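Local coordinates for putative uncharacterized protein (Pyrococcus furiosus, PDB 3V68) that is a DUF2666-family protein of uncharacterised function that probably binds double-stranded DNA, at residues N55-L58 and S59-I62; A103-T106 and R107-K111; T158-L161 and D162-R165. All coordinates share one frame; numbering follows the deposited sequence.

Interaction 1: N55-L58 and S59-I62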
ATOM      1  N   ASN A  55      14.455  -7.400   6.798  1.00 19.15           N
ATOM      2  CA  ASN A  55      15.549  -6.612   7.364  1.00 20.13           C
ATOM      3  C   ASN A  55      16.573  -6.232   6.296  1.00 19.91           C
ATOM      4  O   ASN A  55      16.977  -5.074   6.199  1.00 20.00           O
ATOM      5  CB  ASN A  55      16.215  -7.350   8.527  1.00 20.75           C
ATOM      6  CG  ASN A  55      15.326  -7.423   9.760  1.00 22.70           C
ATOM      7  OD1 ASN A  55      15.026  -8.508  10.257  1.00 25.78           O
ATOM      8  ND2 ASN A  55      14.897  -6.264  10.256  1.00 25.63           N
ATOM      9  N   GLY A  56      16.962  -7.210   5.481  1.00 19.98           N
ATOM     10  CA  GLY A  56      17.858  -6.975   4.357  1.00 20.09           C
ATOM     11  C   GLY A  56      17.261  -6.032   3.330  1.00 20.44           C
ATOM     12  O   GLY A  56      17.945  -5.146   2.817  1.00 20.41           O
ATOM     13  N   LEU A  57      15.975  -6.222   3.039  1.00 20.81           N
ATOM     14  CA  LEU A  57      15.275  -5.408   2.046  1.00 21.26           C
ATOM     15  C   LEU A  57      15.282  -3.928   2.406  1.00 22.03           C
ATOM     16  O   LEU A  57      15.636  -3.083   1.582  1.00 21.92           O
ATOM     17  CB  LEU A  57      13.837  -5.906   1.856  1.00 21.03           C
ATOM     18  CG  LEU A  57      12.948  -5.151   0.861  1.00 20.65           C
ATOM     19  CD1 LEU A  57      13.443  -5.306  -0.577  1.00 19.81           C
ATOM     20  CD2 LEU A  57      11.514  -5.634   0.996  1.00 19.16           C
ATOM     21  N   LEU A  58      14.904  -3.629   3.643  1.00 23.13           N
ATOM     22  CA  LEU A  58      14.818  -2.248   4.112  1.00 24.48           C
ATOM     23  C   LEU A  58      16.190  -1.643   4.423  1.00 25.12           C
ATOM     24  O   LEU A  58      16.296  -0.451   4.725  1.00 25.57           O
ATOM     25  CB  LEU A  58      13.877  -2.154   5.320  1.00 24.57           C
ATOM     26  CG  LEU A  58      12.432  -2.632   5.108  1.00 25.40           C
ATOM     27  CD1 LEU A  58      11.641  -2.555   6.408  1.00 26.31           C
ATOM     28  CD2 LEU A  58      11.726  -1.854   4.003  1.00 26.55           C
ATOM     29  N   SER A  59      17.234  -2.466   4.334  1.00 25.77           N
ATOM     30  CA  SER A  59      18.614  -2.004   4.504  1.00 26.36           C
ATOM     31  C   SER A  59      19.281  -1.631   3.179  1.00 26.67           C
ATOM     32  O   SER A  59      20.420  -1.155   3.168  1.00 27.10           O
ATOM     33  CB  SER A  59      19.452  -3.056   5.238  1.00 26.24           C
ATOM     34  OG  SER A  59      18.980  -3.248   6.558  1.00 27.08           O
ATOM     35  N   ILE A  60      18.578  -1.849   2.067  1.00 26.98           N
ATOM     36  CA  ILE A  60      19.082  -1.474   0.742  1.00 27.20           C
ATOM     37  C   ILE A  60      19.212   0.044   0.658  1.00 27.56           C
ATOM     38  O   ILE A  60      18.280   0.777   1.001  1.00 27.75           O
ATOM     39  CB  ILE A  60      18.180  -2.006  -0.406  1.00 27.17           C
ATOM     40  CG1 ILE A  60      18.213  -3.539  -0.450  1.00 26.93           C
ATOM     41  CG2 ILE A  60      18.608  -1.424  -1.762  1.00 26.85           C
ATOM     42  CD1 ILE A  60      17.208  -4.156  -1.407  1.00 26.57           C
ATOM     43  N   LYS A  61      20.379   0.505   0.215  1.00 27.78           N
ATOM     44  CA  LYS A  61      20.653   1.935   0.138  1.00 27.90           C
ATOM     45  C   LYS A  61      20.306   2.505  -1.229  1.00 27.44           C
ATOM     46  O   LYS A  61      20.822   2.060  -2.259  1.00 27.69           O
ATOM     47  CB  LYS A  61      22.107   2.242   0.528  1.00 28.32           C
ATOM     48  CG  LYS A  61      22.465   1.878   1.980  1.00 29.57           C
ATOM     49  CD  LYS A  61      22.116   2.979   2.996  1.00 31.53           C
ATOM     50  CE  LYS A  61      20.639   2.991   3.395  1.00 32.35           C
ATOM     51  NZ  LYS A  61      20.184   1.721   4.034  1.00 33.29           N
ATOM     52  N   ILE A  62      19.397   3.476  -1.220  1.00 26.76           N
ATOM     53  CA  ILE A  62      18.983   4.183  -2.422  1.00 26.11           C
ATOM     54  C   ILE A  62      19.320   5.657  -2.202  1.00 25.58           C
ATOM     55  O   ILE A  62      18.638   6.359  -1.452  1.00 25.65           O
ATOM     56  CB  ILE A  62      17.468   3.995  -2.705  1.00 26.09           C
ATOM     57  CG1 ILE A  62      17.069   2.506  -2.703  1.00 26.34           C
ATOM     58  CG2 ILE A  62      17.074   4.671  -4.011  1.00 26.45           C
ATOM     59  CD1 ILE A  62      17.547   1.689  -3.899  1.00 26.83           C
TER
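Ser59 and Ile60 fold back on Gly56 and Leu57 through two backbone bonds, Ser59 N to Gly56 O (3.2 Å) and Ile60 N to Leu57 O (3.2 Å), with i to i+3 spacing, as in a 3-10 turn. The Ser59 hydroxyl reaches back four residues and donates to Asn55 O, with OG 2.7 Å from that oxygen. Its first torsion makes this possible, for OG lies beside the backbone N (chi1 -65°) and faces back down the helix. The hydroxyl stands 29° from the plane of the Asn55 carbonyl, tilted but not over its face. These bonds lie where the short helix 54-58 gives way to the loop toward helix 66-73, and Ile60, with psi 130°, is already extended. On the buried side, Leu57 and Ile60 meet obliquely through their ends, CD1 of Leu57 lying 4.0 Å from CD1 of Ile60. Ile60 CG1 also lies 3.3 Å from Leu57 O, close against the carbonyl its own N-H binds. Beyond the pair, Leu57 reaches Ala101 and Val104 of helix 91-110, while Ile60 touches Gln81 of helix 76-83. On the exposed side, Lys61 curls back, and its NZ donates to Ser59 O over a distance of 3.0 Å.

Interaction 2: A103-T106 and R107-K111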
ATOM      1  N   ALA A 103       7.554  -3.371  -4.080  1.00 13.14           N
ATOM      2  CA  ALA A 103       6.522  -2.430  -3.635  1.00 12.95           C
ATOM      3  C   ALA A 103       6.759  -1.954  -2.204  1.00 13.20           C
ATOM      4  O   ALA A 103       6.516  -0.789  -1.889  1.00 13.49           O
ATOM      5  CB  ALA A 103       5.130  -3.041  -3.765  1.00 13.14           C
ATOM      6  N   VAL A 104       7.233  -2.861  -1.348  1.00 13.56           N
ATOM      7  CA  VAL A 104       7.557  -2.519   0.038  1.00 13.37           C
ATOM      8  C   VAL A 104       8.719  -1.531   0.065  1.00 13.67           C
ATOM      9  O   VAL A 104       8.653  -0.496   0.736  1.00 13.90           O
ATOM     10  CB  VAL A 104       7.884  -3.787   0.874  1.00 13.35           C
ATOM     11  CG1 VAL A 104       8.558  -3.424   2.191  1.00 12.91           C
ATOM     12  CG2 VAL A 104       6.617  -4.581   1.134  1.00 13.90           C
ATOM     13  N   LEU A 105       9.769  -1.850  -0.687  1.00 13.59           N
ATOM     14  CA  LEU A 105      10.944  -0.989  -0.766  1.00 13.80           C
ATOM     15  C   LEU A 105      10.594   0.386  -1.346  1.00 13.44           C
ATOM     16  O   LEU A 105      11.001   1.414  -0.814  1.00 13.70           O
ATOM     17  CB  LEU A 105      12.049  -1.657  -1.593  1.00 13.95           C
ATOM     18  CG  LEU A 105      13.365  -0.887  -1.731  1.00 14.70           C
ATOM     19  CD1 LEU A 105      14.017  -0.693  -0.366  1.00 15.32           C
ATOM     20  CD2 LEU A 105      14.316  -1.588  -2.689  1.00 14.98           C
ATOM     21  N   THR A 106       9.822   0.391  -2.428  1.00 13.31           N
ATOM     22  CA  THR A 106       9.414   1.633  -3.077  1.00 12.94           C
ATOM     23  C   THR A 106       8.661   2.570  -2.123  1.00 13.00           C
ATOM     24  O   THR A 106       8.964   3.765  -2.055  1.00 12.89           O
ATOM     25  CB  THR A 106       8.588   1.339  -4.351  1.00 12.67           C
ATOM     26  OG1 THR A 106       9.391   0.574  -5.257  1.00 13.17           O
ATOM     27  CG2 THR A 106       8.148   2.629  -5.039  1.00 12.43           C
ATOM     28  N   ARG A 107       7.708   2.030  -1.365  1.00 13.23           N
ATOM     29  CA  ARG A 107       6.980   2.831  -0.388  1.00 13.48           C
ATOM     30  C   ARG A 107       7.921   3.429   0.658  1.00 13.70           C
ATOM     31  O   ARG A 107       7.848   4.617   0.945  1.00 13.63           O
ATOM     32  CB  ARG A 107       5.882   2.015   0.306  1.00 13.37           C
ATOM     33  CG  ARG A 107       5.197   2.764   1.475  1.00 13.11           C
ATOM     34  CD  ARG A 107       4.017   1.987   2.084  1.00 13.10           C
ATOM     35  NE  ARG A 107       2.866   2.009   1.187  1.00 14.65           N
ATOM     36  CZ  ARG A 107       1.764   2.730   1.373  1.00 12.47           C
ATOM     37  NH1 ARG A 107       1.602   3.474   2.465  1.00 12.51           N
ATOM     38  NH2 ARG A 107       0.795   2.669   0.470  1.00 12.73           N
ATOM     39  N   GLU A 108       8.801   2.604   1.221  1.00 14.49           N
ATOM     40  CA  GLU A 108       9.666   3.072   2.300  1.00 15.60           C
ATOM     41  C   GLU A 108      10.693   4.093   1.818  1.00 15.73           C
ATOM     42  O   GLU A 108      10.976   5.069   2.516  1.00 16.13           O
ATOM     43  CB  GLU A 108      10.328   1.897   3.027  1.00 15.90           C
ATOM     44  CG  GLU A 108       9.340   1.004   3.787  1.00 18.85           C
ATOM     45  CD  GLU A 108       8.388   1.782   4.693  1.00 21.71           C
ATOM     46  OE1 GLU A 108       8.868   2.454   5.632  1.00 23.89           O
ATOM     47  OE2 GLU A 108       7.159   1.713   4.471  1.00 23.03           O
ATOM     48  N   ILE A 109      11.219   3.887   0.613  1.00 15.54           N
ATOM     49  CA  ILE A 109      12.212   4.809   0.044  1.00 15.78           C
ATOM     50  C   ILE A 109      11.597   6.157  -0.340  1.00 15.75           C
ATOM     51  O   ILE A 109      12.241   7.198  -0.196  1.00 16.13           O
ATOM     52  CB  ILE A 109      12.965   4.184  -1.171  1.00 15.70           C
ATOM     53  CG1 ILE A 109      13.823   2.978  -0.742  1.00 16.31           C
ATOM     54  CG2 ILE A 109      13.823   5.231  -1.903  1.00 16.07           C
ATOM     55  CD1 ILE A 109      14.908   3.277   0.309  1.00 16.56           C
ATOM     56  N   LEU A 110      10.350   6.145  -0.806  1.00 15.53           N
ATOM     57  CA  LEU A 110       9.748   7.355  -1.373  1.00 15.44           C
ATOM     58  C   LEU A 110       8.773   8.121  -0.489  1.00 15.70           C
ATOM     59  O   LEU A 110       8.410   9.245  -0.822  1.00 15.39           O
ATOM     60  CB  LEU A 110       9.059   7.028  -2.702  1.00 15.16           C
ATOM     61  CG  LEU A 110       9.926   6.446  -3.817  1.00 14.55           C
ATOM     62  CD1 LEU A 110       9.053   6.184  -5.028  1.00 14.76           C
ATOM     63  CD2 LEU A 110      11.088   7.368  -4.170  1.00 16.08           C
ATOM     64  N   LYS A 111       8.352   7.534   0.632  1.00 16.45           N
ATOM     65  CA  LYS A 111       7.271   8.135   1.428  1.00 17.03           C
ATOM     66  C   LYS A 111       7.582   9.517   2.010  1.00 17.35           C
ATOM     67  O   LYS A 111       6.669  10.292   2.269  1.00 17.12           O
ATOM     68  CB  LYS A 111       6.754   7.180   2.509  1.00 17.36           C
ATOM     69  CG  LYS A 111       7.760   6.807   3.575  1.00 18.65           C
ATOM     70  CD  LYS A 111       7.117   5.905   4.611  1.00 21.75           C
ATOM     71  CE  LYS A 111       7.995   5.771   5.838  1.00 23.33           C
ATOM     72  NZ  LYS A 111       7.412   4.818   6.818  1.00 25.68           N
TER
HETATM   73  O   HOH W   1       6.695  -0.517   2.988  1.00 22.15           O
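Residues 103-106 and 107-111 form the last turns of helix 91-110, joined by four successive i to i+4 bonds from Arg107, Glu108, Ile109 and Leu110 back to Ala103, Val104, Leu105 and Thr106. Ile109 N to Leu105 O is the shortest, at 2.9 Å; the Leu110 N to Thr106 O bond is more bent, with an N-H...O angle of 141°. Leu105 and Ile109 lie side by side on one face and point the same way, with CD1 of Leu105 3.7 Å from CG1 of Ile109. Leu105 CG stands anti to the backbone N (chi1 -178°), which brings the leucine end up beside the isoleucine one turn on. Thr106 and Leu110 repeat the pattern on another face, where Thr106 CG2 meets Leu110 CD1 at 3.7 Å. Leu105 packs on Leu57, Val78 and Ile82, whereas Leu110 packs on Leu66, Leu70 and Leu73 of helix 66-73. Thr106 OG1 bonds to Lys102 O. Arg107 turns away from the contact, giving NE to Val237 O and NH2 to Asp238 in a salt bridge. Glu108, its chain bent at chi2 (-50°), carries the polar links. Lys111 NZ reaches its OE1 on the syn side, forming a salt bridge of 3.0 Å. The other carboxylate oxygen accepts a hydrogen bond from a water, 2.7 Å from Glu108 OE2, and that water also donates to Val104 O at 3.0 Å.

Interaction 3: T158-L161 and D162-R165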
ATOM      1  N   THR A 158      -1.676 -19.935  11.637  1.00 25.74           N
ATOM      2  CA  THR A 158      -1.950 -18.999  10.545  1.00 24.30           C
ATOM      3  C   THR A 158      -0.642 -18.595   9.862  1.00 23.30           C
ATOM      4  O   THR A 158       0.262 -18.079  10.518  1.00 23.27           O
ATOM      5  CB  THR A 158      -2.690 -17.731  11.041  1.00 24.26           C
ATOM      6  OG1 THR A 158      -3.856 -18.111  11.782  1.00 24.40           O
ATOM      7  CG2 THR A 158      -3.109 -16.842   9.867  1.00 24.15           C
ATOM      8  N   PRO A 159      -0.533 -18.833   8.541  1.00 22.34           N
ATOM      9  CA  PRO A 159       0.649 -18.373   7.812  1.00 21.69           C
ATOM     10  C   PRO A 159       0.745 -16.853   7.859  1.00 20.93           C
ATOM     11  O   PRO A 159      -0.252 -16.162   7.609  1.00 20.63           O
ATOM     12  CB  PRO A 159       0.388 -18.840   6.376  1.00 21.70           C
ATOM     13  CG  PRO A 159      -0.644 -19.912   6.490  1.00 22.24           C
ATOM     14  CD  PRO A 159      -1.486 -19.534   7.662  1.00 22.37           C
ATOM     15  N   LEU A 160       1.924 -16.341   8.202  1.00 20.26           N
ATOM     16  CA  LEU A 160       2.151 -14.898   8.254  1.00 19.58           C
ATOM     17  C   LEU A 160       1.875 -14.242   6.912  1.00 18.88           C
ATOM     18  O   LEU A 160       1.314 -13.149   6.853  1.00 18.34           O
ATOM     19  CB  LEU A 160       3.574 -14.581   8.726  1.00 19.99           C
ATOM     20  CG  LEU A 160       3.772 -14.103  10.173  1.00 21.22           C
ATOM     21  CD1 LEU A 160       2.834 -14.780  11.173  1.00 21.43           C
ATOM     22  CD2 LEU A 160       5.226 -14.248  10.600  1.00 21.57           C
ATOM     23  N   LEU A 161       2.253 -14.929   5.836  1.00 18.10           N
ATOM     24  CA  LEU A 161       2.038 -14.426   4.485  1.00 17.63           C
ATOM     25  C   LEU A 161       0.555 -14.235   4.166  1.00 17.46           C
ATOM     26  O   LEU A 161       0.203 -13.401   3.333  1.00 17.07           O
ATOM     27  CB  LEU A 161       2.695 -15.344   3.447  1.00 17.90           C
ATOM     28  CG  LEU A 161       3.076 -14.665   2.129  1.00 18.67           C
ATOM     29  CD1 LEU A 161       4.332 -13.835   2.295  1.00 19.57           C
ATOM     30  CD2 LEU A 161       3.269 -15.688   1.029  1.00 19.45           C
ATOM     31  N   ASP A 162      -0.308 -14.999   4.831  1.00 17.22           N
ATOM     32  CA  ASP A 162      -1.742 -14.854   4.618  1.00 17.05           C
ATOM     33  C   ASP A 162      -2.284 -13.600   5.289  1.00 16.35           C
ATOM     34  O   ASP A 162      -3.191 -12.952   4.762  1.00 16.41           O
ATOM     35  CB  ASP A 162      -2.516 -16.081   5.085  1.00 17.45           C
ATOM     36  CG  ASP A 162      -3.924 -16.101   4.536  1.00 19.22           C
ATOM     37  OD1 ASP A 162      -4.102 -15.672   3.374  1.00 21.45           O
ATOM     38  OD2 ASP A 162      -4.845 -16.524   5.264  1.00 21.23           O
ATOM     39  N   ILE A 163      -1.718 -13.266   6.444  1.00 15.43           N
ATOM     40  CA  ILE A 163      -2.020 -12.004   7.111  1.00 14.51           C
ATOM     41  C   ILE A 163      -1.553 -10.853   6.221  1.00 14.06           C
ATOM     42  O   ILE A 163      -2.286  -9.883   6.018  1.00 13.98           O
ATOM     43  CB  ILE A 163      -1.391 -11.929   8.521  1.00 14.67           C
ATOM     44  CG1 ILE A 163      -1.875 -13.107   9.377  1.00 15.13           C
ATOM     45  CG2 ILE A 163      -1.732 -10.601   9.190  1.00 15.13           C
ATOM     46  CD1 ILE A 163      -1.103 -13.296  10.663  1.00 16.15           C
ATOM     47  N   ALA A 164      -0.350 -10.987   5.662  1.00 13.71           N
ATOM     48  CA  ALA A 164       0.160 -10.013   4.696  1.00 13.51           C
ATOM     49  C   ALA A 164      -0.810  -9.815   3.534  1.00 13.65           C
ATOM     50  O   ALA A 164      -1.056  -8.682   3.119  1.00 13.62           O
ATOM     51  CB  ALA A 164       1.523 -10.435   4.175  1.00 13.67           C
ATOM     52  N   ARG A 165      -1.344 -10.919   3.013  1.00 13.55           N
ATOM     53  CA  ARG A 165      -2.286 -10.872   1.892  1.00 13.56           C
ATOM     54  C   ARG A 165      -3.547 -10.093   2.252  1.00 13.07           C
ATOM     55  O   ARG A 165      -3.996  -9.241   1.479  1.00 12.93           O
ATOM     56  CB  ARG A 165      -2.667 -12.281   1.424  1.00 13.82           C
ATOM     57  CG  ARG A 165      -3.439 -12.295   0.112  1.00 16.23           C
ATOM     58  CD  ARG A 165      -4.218 -13.588  -0.103  1.00 19.91           C
ATOM     59  NE  ARG A 165      -4.988 -13.988   1.072  1.00 22.28           N
ATOM     60  CZ  ARG A 165      -6.156 -13.465   1.444  1.00 24.26           C
ATOM     61  NH1 ARG A 165      -6.729 -12.490   0.743  1.00 24.27           N
ATOM     62  NH2 ARG A 165      -6.754 -13.918   2.536  1.00 25.19           N
TER
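The N-terminal first turn of helix 160-181 is formed here, with Pro159 at the N-cap position. Pro159 O accepts from Asp162 N at 3.0 Å and more weakly from Ile163 N. Regular i to i+4 bonding then takes over: Ala164 N lies 3.0 Å from Leu160 O, and Arg165 N bonds to Leu161 O. Before the helix, Thr158 CG2 sits 4.0 Å from Ile163 CG1, and the two side chains cross at about a right angle, while Thr158 OG1 bonds to Asp155 N. On another side of the turn, Asp162 and Arg165 form a salt bridge three residues apart. Arg165 comes side-on with two nitrogens to a single oxygen: NE is 3.0 Å from Asp162 OD1, met nearly along its C-O axis, and NH2 is 3.3 Å from the same atom, on the syn side but 31° out of the carboxylate plane. OD1 lies at the guanidinium edge and within about 11° of its plane, and a bend at chi3 (47°) carries the arginine head back to it. With an alanine here instead of Asp162, the guanidinium of Arg165 would probably lose this acceptor and be freer to turn. The backbone N-H groups of Leu160 and Leu161 are taken by Glu50. Ile163 and Asp162 rest on Met152 of strand 146-153, while Leu161 and Arg165 pack on Leu244 of helix 241-248.

Interactions 1, 2 and 3 follow in series along the chain. Interactions 1 and 2 belong to the first of the protein's two DUF2666 domains and interaction 3 to the second. The centres of 1 and 2 are about 10 Å apart and the two touch, with Leu58 on Glu108 and Ile62 on Ile109 among the pairs, so the end of helix 54-58 and its loop lie against the last turns of helix 91-110. Interaction 3 stands apart, its centre about 22 Å from that of interaction 1 and 20 Å from that of interaction 2, beside the four-stranded antiparallel sheet. That sheet draws two strands from each DUF2666 domain, so the two share one sheet.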